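Local coordinates for protein putative metalloprotease II (Bacteroides fragilis, PDB 4ON1) that binds a zinc ion and probably acts as a fragilysin-related metalloendopeptidase, cutting peptide bonds within other proteins, at residues A[104-109]-A[155-160]; A[26-31]-A[91-96]; A[120-125]-A[216-221]; A[162-167]-A[327-332]. All coordinates share one frame; numbering follows the deposited sequence.

Overall arrangement
Contacts 1 and 2 are buried in the fragilysin-type N-terminal domain and share neighbouring strands, 92-99 and 102-109. Contact 1 is backbone pairing of two strands, whereas contact 2 is apolar helix-on-strand packing, its centre about 9 Å from that of contact 1. Contact 3, also buried, sits about 10 Å from the centre of contact 1 and joins helices 112-126 and 217-230 through tyrosines, a histidine and a water; Tyr109 OH bonds to His218 ND1, tying it to contact 1. Contact 4 is only partly buried. It follows contact 1 through the helix after strand 153-159, meets the loop leading to the zinc helix, and mixes amide, imidazole and aliphatic packing.

Contact 1. Residues A[104-109]-A[155-160]; sequences IDYIVY and NIRIDI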
loop_
_atom_site.group_PDB
_atom_site.type_symbol
_atom_site.label_atom_id
_atom_site.label_comp_id
_atom_site.label_asym_id
_atom_site.label_seq_id
_atom_site.Cartn_x
_atom_site.Cartn_y
_atom_site.Cartn_z
ATOM N N ILE A 104 0.072 11.555 -8.608
ATOM C CA ILE A 104 0.288 12.553 -7.555
ATOM C C ILE A 104 -0.371 12.152 -6.237
ATOM O O ILE A 104 -1.533 11.750 -6.220
ATOM C CB ILE A 104 -0.265 13.924 -7.977
ATOM C CG1 ILE A 104 0.302 14.324 -9.345
ATOM C CG2 ILE A 104 0.051 14.979 -6.924
ATOM C CD1 ILE A 104 1.811 14.498 -9.362
ATOM N N ASP A 105 0.385 12.238 -5.143
ATOM C CA ASP A 105 -0.147 12.002 -3.794
ATOM C C ASP A 105 -0.374 13.323 -3.058
ATOM O O ASP A 105 0.544 14.142 -2.957
ATOM C CB ASP A 105 0.810 11.128 -2.974
ATOM C CG ASP A 105 0.243 9.750 -2.662
ATOM O OD1 ASP A 105 -0.985 9.556 -2.779
ATOM O OD2 ASP A 105 1.034 8.861 -2.284
ATOM N N TYR A 106 -1.587 13.539 -2.556
ATOM C CA TYR A 106 -1.852 14.675 -1.668
ATOM C C TYR A 106 -2.036 14.137 -0.260
ATOM O O TYR A 106 -2.881 13.274 -0.039
ATOM C CB TYR A 106 -3.091 15.467 -2.103
ATOM C CG TYR A 106 -3.029 16.022 -3.506
ATOM C CD1 TYR A 106 -2.651 17.335 -3.736
ATOM C CD2 TYR A 106 -3.355 15.233 -4.600
ATOM C CE1 TYR A 106 -2.595 17.847 -5.016
ATOM C CE2 TYR A 106 -3.300 15.734 -5.887
ATOM C CZ TYR A 106 -2.918 17.042 -6.088
ATOM O OH TYR A 106 -2.863 17.547 -7.370
ATOM N N ILE A 107 -1.244 14.641 0.686
ATOM C CA ILE A 107 -1.194 14.071 2.028
ATOM C C ILE A 107 -1.517 15.138 3.078
ATOM O O ILE A 107 -0.906 16.212 3.092
ATOM C CB ILE A 107 0.205 13.454 2.300
ATOM C CG1 ILE A 107 0.526 12.381 1.249
ATOM C CG2 ILE A 107 0.309 12.911 3.723
ATOM C CD1 ILE A 107 2.024 12.189 1.004
ATOM N N VAL A 108 -2.495 14.849 3.932
ATOM C CA VAL A 108 -2.867 15.742 5.024
ATOM C C VAL A 108 -2.947 14.983 6.344
ATOM O O VAL A 108 -3.641 13.980 6.447
ATOM C CB VAL A 108 -4.230 16.448 4.753
ATOM C CG1 VAL A 108 -4.086 17.484 3.673
ATOM C CG2 VAL A 108 -5.309 15.442 4.346
ATOM N N TYR A 109 -2.235 15.478 7.355
ATOM C CA TYR A 109 -2.295 14.922 8.705
ATOM C C TYR A 109 -3.086 15.831 9.631
ATOM O O TYR A 109 -3.005 17.049 9.522
ATOM C CB TYR A 109 -0.888 14.714 9.264
ATOM C CG TYR A 109 -0.267 13.398 8.860
ATOM C CD1 TYR A 109 0.133 13.165 7.549
ATOM C CD2 TYR A 109 -0.073 12.392 9.796
ATOM C CE1 TYR A 109 0.700 11.956 7.182
ATOM C CE2 TYR A 109 0.500 11.193 9.444
ATOM C CZ TYR A 109 0.881 10.979 8.136
ATOM O OH TYR A 109 1.448 9.781 7.791
ATOM N N ASN A 155 -0.894 20.878 3.593
ATOM C CA ASN A 155 -0.791 19.594 2.916
ATOM C C ASN A 155 0.553 19.409 2.234
ATOM O O ASN A 155 1.321 20.360 2.075
ATOM C CB ASN A 155 -1.903 19.460 1.884
ATOM C CG ASN A 155 -1.804 20.506 0.798
ATOM O OD1 ASN A 155 -0.986 20.391 -0.120
ATOM N ND2 ASN A 155 -2.642 21.537 0.893
ATOM N N ILE A 156 0.801 18.182 1.802
ATOM C CA ILE A 156 1.993 17.828 1.054
ATOM C C ILE A 156 1.557 17.209 -0.267
ATOM O O ILE A 156 0.672 16.361 -0.292
ATOM C CB ILE A 156 2.879 16.819 1.811
ATOM C CG1 ILE A 156 3.322 17.388 3.151
ATOM C CG2 ILE A 156 4.094 16.482 0.997
ATOM C CD1 ILE A 156 3.988 18.714 3.031
ATOM N N ARG A 157 2.176 17.647 -1.358
ATOM C CA ARG A 157 1.898 17.121 -2.691
ATOM C C ARG A 157 3.156 16.453 -3.239
ATOM O O ARG A 157 4.165 17.115 -3.465
ATOM C CB ARG A 157 1.439 18.254 -3.611
ATOM C CG ARG A 157 1.092 17.855 -5.032
ATOM C CD ARG A 157 1.014 19.104 -5.884
ATOM N NE ARG A 157 0.371 18.876 -7.171
ATOM C CZ ARG A 157 1.003 18.438 -8.253
ATOM N NH1 ARG A 157 2.299 18.156 -8.201
ATOM N NH2 ARG A 157 0.332 18.278 -9.388
ATOM N N ILE A 158 3.091 15.143 -3.437
ATOM C CA ILE A 158 4.245 14.372 -3.886
ATOM C C ILE A 158 4.013 13.821 -5.288
ATOM O O ILE A 158 2.999 13.171 -5.538
ATOM C CB ILE A 158 4.543 13.189 -2.952
ATOM C CG1 ILE A 158 4.616 13.651 -1.501
ATOM C CG2 ILE A 158 5.846 12.513 -3.364
ATOM C CD1 ILE A 158 5.835 14.508 -1.230
ATOM N N ASP A 159 4.952 14.062 -6.196
ATOM C CA ASP A 159 4.871 13.449 -7.513
ATOM C C ASP A 159 5.507 12.061 -7.461
ATOM O O ASP A 159 6.729 11.932 -7.489
ATOM C CB ASP A 159 5.558 14.327 -8.561
ATOM C CG ASP A 159 5.182 13.947 -9.982
ATOM O OD1 ASP A 159 5.034 14.865 -10.816
ATOM O OD2 ASP A 159 5.042 12.738 -10.270
ATOM N N ILE A 160 4.672 11.029 -7.381
ATOM C CA ILE A 160 5.161 9.655 -7.274
ATOM C C ILE A 160 5.931 9.240 -8.524
ATOM O O ILE A 160 6.994 8.622 -8.446
ATOM C CB ILE A 160 3.993 8.661 -7.065
ATOM C CG1 ILE A 160 3.139 9.063 -5.856
ATOM C CG2 ILE A 160 4.506 7.218 -6.938
ATOM C CD1 ILE A 160 3.901 9.096 -4.547
#
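Asp105 and Ile158 form a hydrogen-bonded pair between antiparallel strands, with Asp105 N to Ile158 O at 2.8 Å and a return bond from Ile158 N to Asp105 O. Ile107 and Ile156 make the next such pair, Ile107 N lying 2.8 Å from Ile156 O. On the face carrying these four residues the side chains meet more widely, Ile107 CD1 lying 3.9 Å from Ile158 CG1. Ile160, just past the strand at the start of helix 160-165, brings CD1 to within 3.7 Å of Asp105 OD2, a carboxylate oxygen whose charge is met by Arg96. The face of Ile104, Tyr106 and Arg157 is the tight one: Ile104 CD1 is 3.5 Å from Asp159 CG, and Ile104 CG2 sits over the centre of the Arg157 guanidinium. The extended arginine chain runs beside the Tyr106 ring, pointing the same way, with guanidinium and ring planes 87° apart. Only Arg157, partly exposed, gives this contact a solvent side. Glu49 OE2 takes both a salt bridge from Arg157 NE and a hydrogen bond with Tyr106 OH, fixing the two tips together. In the N-terminal fragilysin-type sheet, strand 102-109 lies between strands 92-99 and 153-159; helix 112-126 packs on Ile156 and helix 217-230 on Ile107.

Contact 2. Residues A[26-31]-A[91-96]; sequences MDYEDL and SYATIR
Tyr28 and Leu31 both have CG anti to the backbone N (chi1 176° and 180°), which starts each side chain off from the first turn of the helix on its way to strand 92-96. Tyr28 arrives edge-on: its CE1 is 3.4 Å from Tyr92 C, and both that carbon and Ala93 N lie near the plane of the ring. The phenol end is held by a hydrogen bond between Tyr28 OH and Ser89 O. Leu31 splits its two methyls between two strand residues. CD2 of Leu31 rests 3.7 Å from Ala93 CB, while CD1 of Leu31 meets Ile95 CD1 at 3.5 Å. Leu21 and Val108 add further apolar cover to Leu31. At the helix start Asp27 and Asp30 form a capping box: Asp27 N is bonded to Asp30 OD2 at 3.1 Å, whereas the reciprocal bond from Asp30 N to Asp27 OD1 is weak. Ala93 and Ile95 point at helix 28-35, but Tyr92 and Thr94 point away and touch helix 217-230. The strand thus has helix 28-35 of the fragilysin-type N-terminal domain on one face and helix 217-230, probably of the protease part, on the other, a layered alpha/beta packing that joins the two.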
loop_
_atom_site.group_PDB
_atom_site.type_symbol
_atom_site.label_atom_id
_atom_site.label_comp_id
_atom_site.label_asym_id
_atom_site.label_seq_id
_atom_site.Cartn_x
_atom_site.Cartn_y
_atom_site.Cartn_z
ATOM N N MET A 26 -6.289 22.836 0.931
ATOM C CA MET A 26 -6.984 21.932 1.841
ATOM C C MET A 26 -6.068 21.451 2.965
ATOM O O MET A 26 -4.866 21.256 2.766
ATOM C CB MET A 26 -7.540 20.727 1.083
ATOM C CG MET A 26 -6.480 19.747 0.646
ATOM S SD MET A 26 -7.161 18.296 -0.160
ATOM C CE MET A 26 -5.630 17.442 -0.537
ATOM N N ASP A 27 -6.633 21.285 4.154
ATOM C CA ASP A 27 -5.938 20.554 5.205
ATOM C C ASP A 27 -6.797 19.352 5.608
ATOM O O ASP A 27 -7.783 19.053 4.928
ATOM C CB ASP A 27 -5.612 21.457 6.398
ATOM C CG ASP A 27 -6.837 22.092 7.016
ATOM O OD1 ASP A 27 -7.971 21.665 6.713
ATOM O OD2 ASP A 27 -6.660 23.028 7.827
ATOM N N TYR A 28 -6.426 18.671 6.690
ATOM C CA TYR A 28 -7.107 17.436 7.077
ATOM C C TYR A 28 -8.621 17.604 7.195
ATOM O O TYR A 28 -9.377 16.787 6.677
ATOM C CB TYR A 28 -6.558 16.883 8.405
ATOM C CG TYR A 28 -7.313 15.649 8.862
ATOM C CD1 TYR A 28 -7.020 14.396 8.333
ATOM C CD2 TYR A 28 -8.339 15.739 9.798
ATOM C CE1 TYR A 28 -7.720 13.265 8.730
ATOM C CE2 TYR A 28 -9.046 14.609 10.206
ATOM C CZ TYR A 28 -8.728 13.378 9.668
ATOM O OH TYR A 28 -9.426 12.263 10.073
ATOM N N GLU A 29 -9.077 18.646 7.882
ATOM C CA GLU A 29 -10.515 18.783 8.082
ATOM C C GLU A 29 -11.280 18.979 6.772
ATOM O O GLU A 29 -12.419 18.534 6.655
ATOM C CB GLU A 29 -10.821 19.924 9.053
ATOM C CG GLU A 29 -10.402 19.614 10.488
ATOM C CD GLU A 29 -11.120 18.389 11.067
ATOM O OE1 GLU A 29 -10.499 17.651 11.866
ATOM O OE2 GLU A 29 -12.308 18.172 10.737
ATOM N N ASP A 30 -10.663 19.630 5.789
ATOM C CA ASP A 30 -11.304 19.765 4.478
ATOM C C ASP A 30 -11.491 18.416 3.788
ATOM O O ASP A 30 -12.599 18.060 3.383
ATOM C CB ASP A 30 -10.485 20.667 3.565
ATOM C CG ASP A 30 -10.439 22.102 4.050
ATOM O OD1 ASP A 30 -11.468 22.607 4.548
ATOM O OD2 ASP A 30 -9.364 22.720 3.928
ATOM N N LEU A 31 -10.398 17.677 3.645
ATOM C CA LEU A 31 -10.438 16.405 2.932
ATOM C C LEU A 31 -11.257 15.379 3.707
ATOM O O LEU A 31 -12.099 14.692 3.125
ATOM C CB LEU A 31 -9.024 15.883 2.679
ATOM C CG LEU A 31 -8.951 14.546 1.938
ATOM C CD1 LEU A 31 -9.874 14.547 0.720
ATOM C CD2 LEU A 31 -7.519 14.245 1.530
ATOM N N SER A 91 -6.279 10.034 11.725
ATOM C CA SER A 91 -5.055 10.821 11.924
ATOM C C SER A 91 -4.540 11.509 10.659
ATOM O O SER A 91 -3.687 12.401 10.723
ATOM C CB SER A 91 -3.946 9.926 12.475
ATOM O OG SER A 91 -4.364 9.293 13.665
ATOM N N TYR A 92 -5.013 11.061 9.504
ATOM C CA TYR A 92 -4.531 11.607 8.247
ATOM C C TYR A 92 -5.506 11.244 7.136
ATOM O O TYR A 92 -6.368 10.386 7.313
ATOM C CB TYR A 92 -3.128 11.068 7.928
ATOM C CG TYR A 92 -3.137 9.572 7.747
ATOM C CD1 TYR A 92 -3.436 9.005 6.510
ATOM C CD2 TYR A 92 -2.894 8.724 8.819
ATOM C CE1 TYR A 92 -3.470 7.646 6.342
ATOM C CE2 TYR A 92 -2.925 7.356 8.663
ATOM C CZ TYR A 92 -3.218 6.827 7.418
ATOM O OH TYR A 92 -3.265 5.472 7.238
ATOM N N ALA A 93 -5.342 11.872 5.981
ATOM C CA ALA A 93 -6.115 11.495 4.808
ATOM C C ALA A 93 -5.262 11.736 3.586
ATOM O O ALA A 93 -4.330 12.547 3.624
ATOM C CB ALA A 93 -7.424 12.284 4.720
ATOM N N THR A 94 -5.549 11.009 2.512
ATOM C CA THR A 94 -4.780 11.159 1.283
ATOM C C THR A 94 -5.691 11.079 0.078
ATOM O O THR A 94 -6.765 10.492 0.142
ATOM C CB THR A 94 -3.695 10.060 1.114
ATOM O OG1 THR A 94 -4.329 8.802 0.861
ATOM C CG2 THR A 94 -2.808 9.959 2.349
ATOM N N ILE A 95 -5.231 11.664 -1.018
ATOM C CA ILE A 95 -5.826 11.493 -2.327
ATOM C C ILE A 95 -4.702 11.183 -3.286
ATOM O O ILE A 95 -3.652 11.824 -3.241
ATOM C CB ILE A 95 -6.567 12.753 -2.830
ATOM C CG1 ILE A 95 -7.728 13.128 -1.916
ATOM C CG2 ILE A 95 -7.104 12.525 -4.239
ATOM C CD1 ILE A 95 -8.641 14.173 -2.535
ATOM N N ARG A 96 -4.906 10.181 -4.131
ATOM C CA ARG A 96 -3.947 9.869 -5.175
ATOM C C ARG A 96 -4.648 9.956 -6.515
ATOM O O ARG A 96 -5.691 9.328 -6.714
ATOM C CB ARG A 96 -3.334 8.478 -4.963
ATOM C CG ARG A 96 -2.353 8.077 -6.045
ATOM C CD ARG A 96 -1.650 6.779 -5.713
ATOM N NE ARG A 96 -0.713 6.943 -4.607
ATOM C CZ ARG A 96 0.096 5.989 -4.166
ATOM N NH1 ARG A 96 0.093 4.796 -4.745
ATOM N NH2 ARG A 96 0.914 6.233 -3.151
#

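Contact 3. Residues A[120-125]-A[216-221]; sequences NYYQNH and LEHDIT
Tyr121 and Leu216 mark the nearest backbone approach, 9.4 Å between their CA atoms, so the two helices meet through side chains alone. Leu216 is the N-cap residue of helix 217-230, which by its place after strand 201-209 probably corresponds to the backing helix of a metzincin protease; helix 112-126 belongs to the fragilysin-type N-terminal domain. Leu216 CD1 makes a CH-pi contact with the Tyr121 ring, 3.8 Å from its centroid and 18° off the normal. The opposite face of that ring is covered by His125 ND1, which also donates to Tyr121 O. Tyr122 and His218 reach toward each other, tip to tip, and share a hydrogen bond of 2.8 Å between Tyr122 OH and His218 NE2. NE2 lies near the plane of the Tyr122 ring, and the two ring planes are 44° apart. With His218 ND1 bonded to Tyr109 OH, both nitrogens of this buried imidazole have partners and its rotation is fixed between the two tyrosine hydroxyls. Ser326 OG bonds to both Tyr122 OH and Asp219 OD1, linking two groups that are themselves 3.5 Å apart (Tyr122 OH to Asp219 OD1). Tyr121 OH, besides its bond to Asp289 OD1, accepts from a water, and that water donates to Asp219 OD2 at 2.6 Å.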
loop_
_atom_site.group_PDB
_atom_site.type_symbol
_atom_site.label_atom_id
_atom_site.label_comp_id
_atom_site.label_asym_id
_atom_site.label_seq_id
_atom_site.Cartn_x
_atom_site.Cartn_y
_atom_site.Cartn_z
ATOM N N ASN A 120 9.084 17.218 6.730
ATOM C CA ASN A 120 10.537 17.167 6.876
ATOM C C ASN A 120 11.108 15.890 6.268
ATOM O O ASN A 120 12.173 15.907 5.647
ATOM C CB ASN A 120 10.955 17.254 8.348
ATOM C CG ASN A 120 10.595 18.582 8.994
ATOM O OD1 ASN A 120 10.478 19.608 8.323
ATOM N ND2 ASN A 120 10.436 18.565 10.317
ATOM N N TYR A 121 10.406 14.779 6.471
ATOM C CA TYR A 121 10.816 13.520 5.873
ATOM C C TYR A 121 10.966 13.687 4.360
ATOM O O TYR A 121 12.000 13.341 3.790
ATOM C CB TYR A 121 9.818 12.400 6.198
ATOM C CG TYR A 121 10.016 11.162 5.339
ATOM C CD1 TYR A 121 10.836 10.123 5.765
ATOM C CD2 TYR A 121 9.406 11.045 4.092
ATOM C CE1 TYR A 121 11.033 9.000 4.983
ATOM C CE2 TYR A 121 9.601 9.928 3.303
ATOM C CZ TYR A 121 10.413 8.910 3.753
ATOM O OH TYR A 121 10.598 7.799 2.968
ATOM N N TYR A 122 9.933 14.214 3.714
ATOM C CA TYR A 122 9.945 14.334 2.260
ATOM C C TYR A 122 10.942 15.378 1.771
ATOM O O TYR A 122 11.506 15.245 0.685
ATOM C CB TYR A 122 8.550 14.664 1.742
ATOM C CG TYR A 122 7.656 13.452 1.701
ATOM C CD1 TYR A 122 6.608 13.310 2.594
ATOM C CD2 TYR A 122 7.889 12.434 0.792
ATOM C CE1 TYR A 122 5.794 12.189 2.569
ATOM C CE2 TYR A 122 7.080 11.310 0.755
ATOM C CZ TYR A 122 6.036 11.194 1.650
ATOM O OH TYR A 122 5.230 10.079 1.620
ATOM N N GLN A 123 11.163 16.415 2.571
ATOM C CA GLN A 123 12.167 17.418 2.237
ATOM C C GLN A 123 13.569 16.812 2.297
ATOM O O GLN A 123 14.404 17.071 1.436
ATOM C CB GLN A 123 12.065 18.626 3.173
ATOM C CG GLN A 123 10.932 19.587 2.837
ATOM C CD GLN A 123 10.636 20.570 3.957
ATOM O OE1 GLN A 123 11.184 20.467 5.054
ATOM N NE2 GLN A 123 9.774 21.541 3.675
ATOM N N ASN A 124 13.821 15.996 3.313
ATOM C CA ASN A 124 15.137 15.396 3.475
ATOM C C ASN A 124 15.428 14.278 2.475
ATOM O O ASN A 124 16.585 14.009 2.161
ATOM C CB ASN A 124 15.272 14.820 4.886
ATOM C CG ASN A 124 15.225 15.880 5.960
ATOM O OD1 ASN A 124 15.347 17.070 5.681
ATOM N ND2 ASN A 124 15.017 15.452 7.201
ATOM N N HIS A 125 14.379 13.649 1.950
ATOM C CA HIS A 125 14.570 12.496 1.077
ATOM C C HIS A 125 14.413 12.787 -0.417
ATOM O O HIS A 125 14.823 11.976 -1.243
ATOM C CB HIS A 125 13.603 11.378 1.481
ATOM C CG HIS A 125 13.952 10.721 2.780
ATOM N ND1 HIS A 125 13.858 11.373 3.993
ATOM C CD2 HIS A 125 14.412 9.478 3.060
ATOM C CE1 HIS A 125 14.233 10.558 4.961
ATOM N NE2 HIS A 125 14.576 9.402 4.422
ATOM N N LEU A 216 5.935 5.245 7.418
ATOM C CA LEU A 216 4.982 6.317 7.677
ATOM C C LEU A 216 3.549 5.801 7.598
ATOM O O LEU A 216 3.232 4.979 6.743
ATOM C CB LEU A 216 5.187 7.462 6.685
ATOM C CG LEU A 216 6.608 8.022 6.578
ATOM C CD1 LEU A 216 6.657 9.193 5.584
ATOM C CD2 LEU A 216 7.145 8.434 7.952
ATOM N N GLU A 217 2.686 6.302 8.482
ATOM C CA GLU A 217 1.303 5.829 8.570
ATOM C C GLU A 217 0.584 5.808 7.219
ATOM O O GLU A 217 0.016 4.783 6.835
ATOM C CB GLU A 217 0.518 6.700 9.563
ATOM C CG GLU A 217 1.129 6.768 10.958
ATOM C CD GLU A 217 2.091 7.928 11.115
ATOM O OE1 GLU A 217 3.146 7.895 10.451
ATOM O OE2 GLU A 217 1.796 8.876 11.880
ATOM N N HIS A 218 0.626 6.921 6.490
ATOM C CA HIS A 218 -0.073 7.012 5.211
ATOM C C HIS A 218 0.580 6.152 4.127
ATOM O O HIS A 218 -0.088 5.725 3.190
ATOM C CB HIS A 218 -0.135 8.462 4.733
ATOM C CG HIS A 218 1.183 8.993 4.278
ATOM N ND1 HIS A 218 2.132 9.475 5.153
ATOM C CD2 HIS A 218 1.727 9.082 3.041
ATOM C CE1 HIS A 218 3.196 9.859 4.473
ATOM N NE2 HIS A 218 2.979 9.629 3.188
ATOM N N ASP A 219 1.887 5.926 4.228
ATOM C CA ASP A 219 2.557 5.030 3.285
ATOM C C ASP A 219 2.037 3.597 3.413
ATOM O O ASP A 219 1.809 2.920 2.413
ATOM C CB ASP A 219 4.075 5.038 3.495
ATOM C CG ASP A 219 4.752 6.224 2.830
ATOM O OD1 ASP A 219 4.217 6.729 1.817
ATOM O OD2 ASP A 219 5.828 6.640 3.311
ATOM N N ILE A 220 1.851 3.142 4.647
ATOM C CA ILE A 220 1.367 1.785 4.880
ATOM C C ILE A 220 0.005 1.579 4.227
ATOM O O ILE A 220 -0.222 0.578 3.541
ATOM C CB ILE A 220 1.288 1.479 6.386
ATOM C CG1 ILE A 220 2.690 1.561 6.998
ATOM C CG2 ILE A 220 0.698 0.095 6.628
ATOM C CD1 ILE A 220 2.713 1.451 8.515
ATOM N N THR A 221 -0.906 2.525 4.435
ATOM C CA THR A 221 -2.244 2.371 3.877
ATOM C C THR A 221 -2.253 2.667 2.373
ATOM O O THR A 221 -3.101 2.155 1.653
ATOM C CB THR A 221 -3.268 3.240 4.615
ATOM O OG1 THR A 221 -2.788 4.586 4.707
ATOM C CG2 THR A 221 -3.484 2.677 6.040
HETATM O O HOH W 1 7.739 7.399 1.676
#

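Contact 4. Residues A[162-167]-A[327-332]; sequences KAIGNN and SHPYTL
Asn167 and Ser327 meet where the turn after helix 160-165 packs against the loop leading into helix 331-340. That helix carries the zinc ligands His334 and His338 of the HExxH motif, so the contact joins helix 160-165, which follows strand 153-159, to the approach of the metzincin active-site helix. The Asn167 amide lies against Ser327, with Asn167 ND2 3.2 Å from Ser327 CB and Asn167 OD1 3.6 Å from the same carbon. The same amide nitrogen, Asn167 ND2, also stands over one face of the His328 imidazole, 3.8 Å above its plane and offset toward the rim. A hydrogen bond between Asn167 ND2 and Tyr356 OH helps hold the amide there, and the Tyr356 ring also meets the imidazole, as does that of Phe298. Ser327 OG is bonded to Tyr126 OH. The His328 side chain lies about 12 Å from the zinc ion and is not one of its ligands.

Ile164 makes the aliphatic half. Its CG1 is anti to the carbonyl carbon (chi1 -67°) and lies 3.6 Å from Ser327 O, while the side chain as a whole crosses that of Pro329. Pro329 belongs to a type I turn from His328 to Thr331, and Gln223 bonds to His328 O at the start of this turn and to Leu332 N just past its end. The proline CG is placed between two partners: it sits over the centre of the Tyr330 ring and lies 3.9 Å from Ile164 CD1.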
loop_
_atom_site.group_PDB
_atom_site.type_symbol
_atom_site.label_atom_id
_atom_site.label_comp_id
_atom_site.label_asym_id
_atom_site.label_seq_id
_atom_site.Cartn_x
_atom_site.Cartn_y
_atom_site.Cartn_z
ATOM N N LYS A 162 7.604 11.060 -10.623
ATOM C CA LYS A 162 8.928 11.669 -10.580
ATOM C C LYS A 162 9.845 10.947 -9.603
ATOM O O LYS A 162 10.986 10.625 -9.936
ATOM C CB LYS A 162 8.829 13.143 -10.189
ATOM C CG LYS A 162 9.120 14.121 -11.309
ATOM C CD LYS A 162 7.897 14.421 -12.144
ATOM C CE LYS A 162 8.066 15.739 -12.891
ATOM N NZ LYS A 162 8.160 16.901 -11.954
ATOM N N ALA A 163 9.333 10.686 -8.400
ATOM C CA ALA A 163 10.100 10.002 -7.360
ATOM C C ALA A 163 10.590 8.629 -7.816
ATOM O O ALA A 163 11.727 8.239 -7.541
ATOM C CB ALA A 163 9.274 9.869 -6.102
ATOM N N ILE A 164 9.723 7.901 -8.506
ATOM C CA ILE A 164 10.085 6.604 -9.058
ATOM C C ILE A 164 11.167 6.765 -10.129
ATOM O O ILE A 164 12.125 5.993 -10.177
ATOM C CB ILE A 164 8.864 5.878 -9.658
ATOM C CG1 ILE A 164 7.863 5.499 -8.565
ATOM C CG2 ILE A 164 9.294 4.626 -10.402
ATOM C CD1 ILE A 164 6.625 4.807 -9.111
ATOM N N GLY A 165 11.012 7.773 -10.983
ATOM C CA GLY A 165 11.946 7.999 -12.078
ATOM C C GLY A 165 13.375 8.295 -11.652
ATOM O O GLY A 165 14.312 8.113 -12.432
ATOM N N ASN A 166 13.542 8.747 -10.412
ATOM C CA ASN A 166 14.864 9.058 -9.876
ATOM C C ASN A 166 15.498 7.885 -9.121
ATOM O O ASN A 166 16.606 8.000 -8.599
ATOM C CB ASN A 166 14.796 10.289 -8.972
ATOM C CG ASN A 166 14.769 11.587 -9.758
ATOM O OD1 ASN A 166 14.110 11.688 -10.794
ATOM N ND2 ASN A 166 15.506 12.584 -9.278
ATOM N N ASN A 167 14.782 6.768 -9.048
ATOM C CA ASN A 167 15.289 5.565 -8.386
ATOM C C ASN A 167 16.327 4.795 -9.196
ATOM O O ASN A 167 16.230 4.712 -10.420
ATOM C CB ASN A 167 14.148 4.605 -8.065
ATOM C CG ASN A 167 13.378 5.000 -6.831
ATOM O OD1 ASN A 167 13.886 5.705 -5.958
ATOM N ND2 ASN A 167 12.137 4.529 -6.744
ATOM N N SER A 327 8.623 5.707 -3.040
ATOM C CA SER A 327 9.411 5.401 -4.230
ATOM C C SER A 327 9.144 3.993 -4.727
ATOM O O SER A 327 9.469 3.666 -5.864
ATOM C CB SER A 327 10.902 5.574 -3.951
ATOM O OG SER A 327 11.172 6.887 -3.503
ATOM N N HIS A 328 8.597 3.151 -3.855
ATOM C CA HIS A 328 8.282 1.769 -4.215
ATOM C C HIS A 328 6.849 1.422 -3.842
ATOM O O HIS A 328 6.610 0.567 -2.980
ATOM C CB HIS A 328 9.257 0.816 -3.526
ATOM C CG HIS A 328 10.688 1.092 -3.857
ATOM N ND1 HIS A 328 11.284 0.639 -5.015
ATOM C CD2 HIS A 328 11.641 1.786 -3.190
ATOM C CE1 HIS A 328 12.541 1.036 -5.044
ATOM N NE2 HIS A 328 12.785 1.733 -3.948
ATOM N N PRO A 329 5.885 2.080 -4.502
ATOM C CA PRO A 329 4.491 2.085 -4.040
ATOM C C PRO A 329 3.749 0.750 -4.136
ATOM O O PRO A 329 2.705 0.628 -3.503
ATOM C CB PRO A 329 3.833 3.124 -4.955
ATOM C CG PRO A 329 4.641 3.058 -6.233
ATOM C CD PRO A 329 6.063 2.827 -5.764
ATOM N N TYR A 330 4.243 -0.220 -4.899
ATOM C CA TYR A 330 3.470 -1.444 -5.105
ATOM C C TYR A 330 4.191 -2.676 -4.567
ATOM O O TYR A 330 3.827 -3.811 -4.890
ATOM C CB TYR A 330 3.162 -1.624 -6.596
ATOM C CG TYR A 330 2.520 -0.409 -7.219
ATOM C CD1 TYR A 330 1.561 0.322 -6.528
ATOM C CD2 TYR A 330 2.900 0.029 -8.480
ATOM C CE1 TYR A 330 0.978 1.445 -7.085
ATOM C CE2 TYR A 330 2.327 1.152 -9.050
ATOM C CZ TYR A 330 1.364 1.851 -8.347
ATOM O OH TYR A 330 0.786 2.962 -8.902
ATOM N N THR A 331 5.222 -2.447 -3.756
ATOM C CA THR A 331 6.093 -3.531 -3.311
ATOM C C THR A 331 5.363 -4.497 -2.397
ATOM O O THR A 331 5.553 -5.714 -2.485
ATOM C CB THR A 331 7.336 -2.989 -2.590
ATOM O OG1 THR A 331 8.097 -2.213 -3.514
ATOM C CG2 THR A 331 8.208 -4.127 -2.066
ATOM N N LEU A 332 4.512 -3.966 -1.526
ATOM C CA LEU A 332 3.722 -4.828 -0.664
ATOM C C LEU A 332 2.799 -5.713 -1.508
ATOM O O LEU A 332 2.716 -6.927 -1.300
ATOM C CB LEU A 332 2.908 -4.000 0.339
ATOM C CG LEU A 332 2.038 -4.837 1.281
ATOM C CD1 LEU A 332 2.899 -5.805 2.104
ATOM C CD2 LEU A 332 1.181 -3.956 2.196
#